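Side-chain contacts in methylmalonyl-CoA carboxyltransferase 12S subunit (Propionibacterium freudenreichii, PDB 1ON3), which transfers the carboxyl group of methylmalonyl-CoA to the biotin of the 1.3S subunit, as the hexameric core of transcarboxylase: residues A464-I467 with E468-Q471; M418-R421 with D422-A425. One frame throughout, in Å; residues are numbered along the deposited sequence.

Interaction 1. Residues A464-I467 with E468-Q471; sequences AEKI and EEYQ
K466 O accepts the backbone N-H of Y470 at 2.8 Å, N to O, one rung of the i to i+4 ladder of helix 459-474. The same ladder ties E468 N to A464 O, E469 N to E465 O, and Q471 N to I467 O. On this scaffold a small charged cluster forms, a worked example of side chains meeting across one helical turn. E469 keeps CG beside its own backbone N (chi1 -76°) and then runs extended, which carries its carboxylate back over the preceding turn. There K466 lies alongside, pointing the same way, and its NZ forms a salt bridge with the carboxylate, through weak bonds to E469 OE2 at 3.3 Å and OE1 at 3.4 Å. E465 comes across E469 instead, the two carboxylate planes turned 55° apart. One of the two acids probably holds a proton, and the nearby ammonium would be expected to offset part of the negative charge that remains. With an alanine in place of E469, K466 NZ is likely to lose its salt-bridge mate within this turn, and E465 OE1 its carboxylate neighbour. Neighbouring positions reach other subunits: E468 pairs with K7 of a third subunit, while Y470 OH bonds to I144 O of a second subunit, a residue of a methylmalonyl-CoA pocket. The acid proton would lie in the 2.5 Å between E465 OE1 and E469 OE2.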
loop_
_atom_site.group_PDB
_atom_site.type_symbol
_atom_site.label_atom_id
_atom_site.label_comp_id
_atom_site.label_asym_id
_atom_site.label_seq_id
_atom_site.Cartn_x
_atom_site.Cartn_y
_atom_site.Cartn_z
ATOM N N ALA E 464 48.247 17.785 35.281
ATOM C CA ALA E 464 47.561 19.010 34.875
ATOM C C ALA E 464 47.795 19.283 33.387
ATOM O O ALA E 464 46.914 19.788 32.688
ATOM C CB ALA E 464 48.056 20.201 35.725
ATOM N N GLU E 465 48.990 18.948 32.914
ATOM C CA GLU E 465 49.346 19.124 31.509
ATOM C C GLU E 465 48.478 18.243 30.596
ATOM O O GLU E 465 47.928 18.710 29.593
ATOM C CB GLU E 465 50.824 18.773 31.295
ATOM C CG GLU E 465 51.188 18.440 29.849
ATOM C CD GLU E 465 50.942 19.602 28.899
ATOM O OE1 GLU E 465 51.041 19.402 27.665
ATOM O OE2 GLU E 465 50.656 20.717 29.390
ATOM N N LYS E 466 48.370 16.969 30.952
ATOM C CA LYS E 466 47.585 16.008 30.176
ATOM C C LYS E 466 46.088 16.273 30.241
ATOM O O LYS E 466 45.379 16.125 29.241
ATOM C CB LYS E 466 47.889 14.587 30.650
ATOM C CG LYS E 466 49.293 14.140 30.283
ATOM C CD LYS E 466 49.480 14.238 28.774
ATOM C CE LYS E 466 50.887 13.868 28.342
ATOM N NZ LYS E 466 51.020 13.867 26.852
ATOM N N ILE E 467 45.610 16.660 31.416
ATOM C CA ILE E 467 44.200 16.963 31.582
ATOM C C ILE E 467 43.863 18.143 30.674
ATOM O O ILE E 467 42.845 18.140 29.979
ATOM C CB ILE E 467 43.890 17.307 33.049
ATOM C CG1 ILE E 467 43.915 16.018 33.878
ATOM C CG2 ILE E 467 42.550 18.043 33.149
ATOM C CD1 ILE E 467 43.747 16.227 35.356
ATOM N N GLU E 468 44.739 19.140 30.677
ATOM C CA GLU E 468 44.577 20.333 29.853
ATOM C C GLU E 468 44.545 19.919 28.383
ATOM O O GLU E 468 43.691 20.370 27.620
ATOM C CB GLU E 468 45.747 21.288 30.121
ATOM C CG GLU E 468 45.695 22.632 29.408
ATOM C CD GLU E 468 44.450 23.444 29.738
ATOM O OE1 GLU E 468 43.886 23.275 30.843
ATOM O OE2 GLU E 468 44.047 24.269 28.890
ATOM N N GLU E 469 45.483 19.051 28.006
ATOM C CA GLU E 469 45.599 18.530 26.648
ATOM C C GLU E 469 44.326 17.825 26.193
ATOM O O GLU E 469 43.824 18.083 25.098
ATOM C CB GLU E 469 46.749 17.527 26.556
ATOM C CG GLU E 469 48.140 18.136 26.534
ATOM C CD GLU E 469 49.220 17.083 26.341
ATOM O OE1 GLU E 469 49.074 16.239 25.428
ATOM O OE2 GLU E 469 50.214 17.100 27.094
ATOM N N TYR E 470 43.828 16.929 27.037
ATOM C CA TYR E 470 42.619 16.161 26.743
ATOM C C TYR E 470 41.415 17.096 26.615
ATOM O O TYR E 470 40.651 17.014 25.657
ATOM C CB TYR E 470 42.368 15.141 27.855
ATOM C CG TYR E 470 41.346 14.072 27.504
ATOM C CD1 TYR E 470 41.712 12.933 26.772
ATOM C CD2 TYR E 470 40.009 14.200 27.899
ATOM C CE1 TYR E 470 40.772 11.943 26.443
ATOM C CE2 TYR E 470 39.058 13.222 27.574
ATOM C CZ TYR E 470 39.446 12.097 26.846
ATOM O OH TYR E 470 38.510 11.135 26.525
ATOM N N GLN E 471 41.256 17.983 27.592
ATOM C CA GLN E 471 40.159 18.940 27.602
ATOM C C GLN E 471 40.092 19.739 26.305
ATOM O O GLN E 471 39.027 19.865 25.678
ATOM C CB GLN E 471 40.340 19.896 28.785
ATOM C CG GLN E 471 39.307 21.012 28.908
ATOM C CD GLN E 471 37.936 20.506 29.319
ATOM O OE1 GLN E 471 37.818 19.548 30.084
ATOM N NE2 GLN E 471 36.890 21.165 28.830
#

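Interaction 2. Residues M418-R421 with D422-A425; sequences MCNR and DLGA
N420 O takes two backbone N-H groups, from L423 at 3.1 Å and from A425 at 3.2 Å, N to O, arriving from opposite faces of its carbonyl plane. The A425 bond spans the outside of a Schellman motif, and G424 N to R421 O, 2.9 Å, is its inner partner. G424 supplies the positive phi (94°) that the motif needs; a side chain there would press on the carbonyl oxygen of L423. A short 3-10 turn at R421 and D422 is thus closed off before strand 427-430.

Among side-chain bonds, N420 ND2 donates to D422 OD2 at 2.9 Å, reaching the anti side of that oxygen from well out of the carboxylate plane, with the amide and carboxylate turned 53° apart. The other branch of the amide, OD1, receives a weak bond from L423 N, so the amide engages the turn at both ends, firmly through ND2 and only weakly through OD1.

Apolar contacts lie at the turn's flank, where C419 SG sits 4.2 Å from A425 CB and 4.5 Å from L423 CB.

The charged groups find partners outside the turn: R421 forms a salt bridge with D487, and D422 OD1 one with K156 of a second subunit. A water donates to A425 O at 3.0 Å and weakly to R421 O, bridging the inner acceptor to the carbonyl of the motif's last residue.

Because D422 OD2 is shared between the N420 amide and the S152 hydroxyl of the other subunit, the chemistry that shapes the turn also holds the carboxylate at the subunit interface.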
loop_
_atom_site.group_PDB
_atom_site.type_symbol
_atom_site.label_atom_id
_atom_site.label_comp_id
_atom_site.label_asym_id
_atom_site.label_seq_id
_atom_site.Cartn_x
_atom_site.Cartn_y
_atom_site.Cartn_z
ATOM N N MET E 418 20.123 11.991 25.573
ATOM C CA MET E 418 19.434 13.259 25.384
ATOM C C MET E 418 19.348 13.633 23.904
ATOM O O MET E 418 19.235 14.809 23.547
ATOM C CB MET E 418 20.116 14.374 26.169
ATOM C CG MET E 418 19.979 14.249 27.684
ATOM S SD MET E 418 18.267 14.394 28.247
ATOM C CE MET E 418 17.949 16.131 27.907
ATOM N N CYS E 419 19.427 12.609 23.060
ATOM C CA CYS E 419 19.295 12.737 21.614
ATOM C C CYS E 419 20.327 13.587 20.872
ATOM O O CYS E 419 20.071 14.752 20.566
ATOM C CB CYS E 419 17.894 13.256 21.277
ATOM S SG CYS E 419 17.393 12.958 19.574
ATOM N N ASN E 420 21.484 13.000 20.564
ATOM C CA ASN E 420 22.507 13.729 19.815
ATOM C C ASN E 420 22.282 13.404 18.334
ATOM O O ASN E 420 21.288 12.755 17.985
ATOM C CB ASN E 420 23.908 13.304 20.282
ATOM C CG ASN E 420 24.379 12.021 19.634
ATOM O OD1 ASN E 420 23.602 11.083 19.447
ATOM N ND2 ASN E 420 25.667 11.971 19.294
ATOM N N ARG E 421 23.185 13.840 17.454
ATOM C CA ARG E 421 23.025 13.580 16.023
ATOM C C ARG E 421 22.888 12.100 15.690
ATOM O O ARG E 421 22.132 11.710 14.799
ATOM C CB ARG E 421 24.226 14.134 15.255
ATOM C CG ARG E 421 24.232 13.767 13.792
ATOM C CD ARG E 421 23.729 14.915 12.962
ATOM N NE ARG E 421 24.600 16.072 13.130
ATOM C CZ ARG E 421 24.220 17.321 12.890
ATOM N NH1 ARG E 421 22.980 17.568 12.473
ATOM N NH2 ARG E 421 25.074 18.323 13.083
ATOM N N ASP E 422 23.648 11.274 16.400
ATOM C CA ASP E 422 23.634 9.847 16.152
ATOM C C ASP E 422 22.297 9.184 16.449
ATOM O O ASP E 422 21.995 8.135 15.880
ATOM C CB ASP E 422 24.788 9.196 16.912
ATOM C CG ASP E 422 26.143 9.749 16.462
ATOM O OD1 ASP E 422 26.435 9.636 15.256
ATOM O OD2 ASP E 422 26.891 10.310 17.297
ATOM N N LEU E 423 21.494 9.772 17.332
ATOM C CA LEU E 423 20.182 9.195 17.588
ATOM C C LEU E 423 19.125 9.906 16.734
ATOM O O LEU E 423 17.928 9.875 17.022
ATOM C CB LEU E 423 19.816 9.243 19.074
ATOM C CG LEU E 423 20.312 8.003 19.841
ATOM C CD1 LEU E 423 21.823 8.096 20.052
ATOM C CD2 LEU E 423 19.607 7.904 21.185
ATOM N N GLY E 424 19.578 10.569 15.679
ATOM C CA GLY E 424 18.636 11.209 14.782
ATOM C C GLY E 424 18.281 12.665 14.983
ATOM O O GLY E 424 17.356 13.140 14.330
ATOM N N ALA E 425 18.975 13.375 15.872
ATOM C CA ALA E 425 18.684 14.794 16.049
ATOM C C ALA E 425 18.877 15.415 14.670
ATOM O O ALA E 425 19.887 15.160 14.003
ATOM C CB ALA E 425 19.652 15.439 17.052
HETATM O O HOH W 1 20.493 12.991 12.005
#

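Interaction 2 comes first along the chain, in the loop between helix 412-416 and strand 427-430; interaction 1 follows on helix 459-474. Their centres lie 28 Å apart and their nearest atoms about 15 Å, so the two do not touch. Both belong to the carboxyltransferase C-terminal region. Interaction 2 leads into a strand of its mixed sheet, whereas interaction 1 sits farther out, its helix packing on helix 441-448, and the Y470 side chain lies about 8 Å from bound methylmalonyl-CoA. What they share is the second subunit, which both meet. Two local motifs, a Schellman-capped turn leading into the sheet and a peripheral helical turn, thus both place side chains against the same neighbouring subunit of the hexamer.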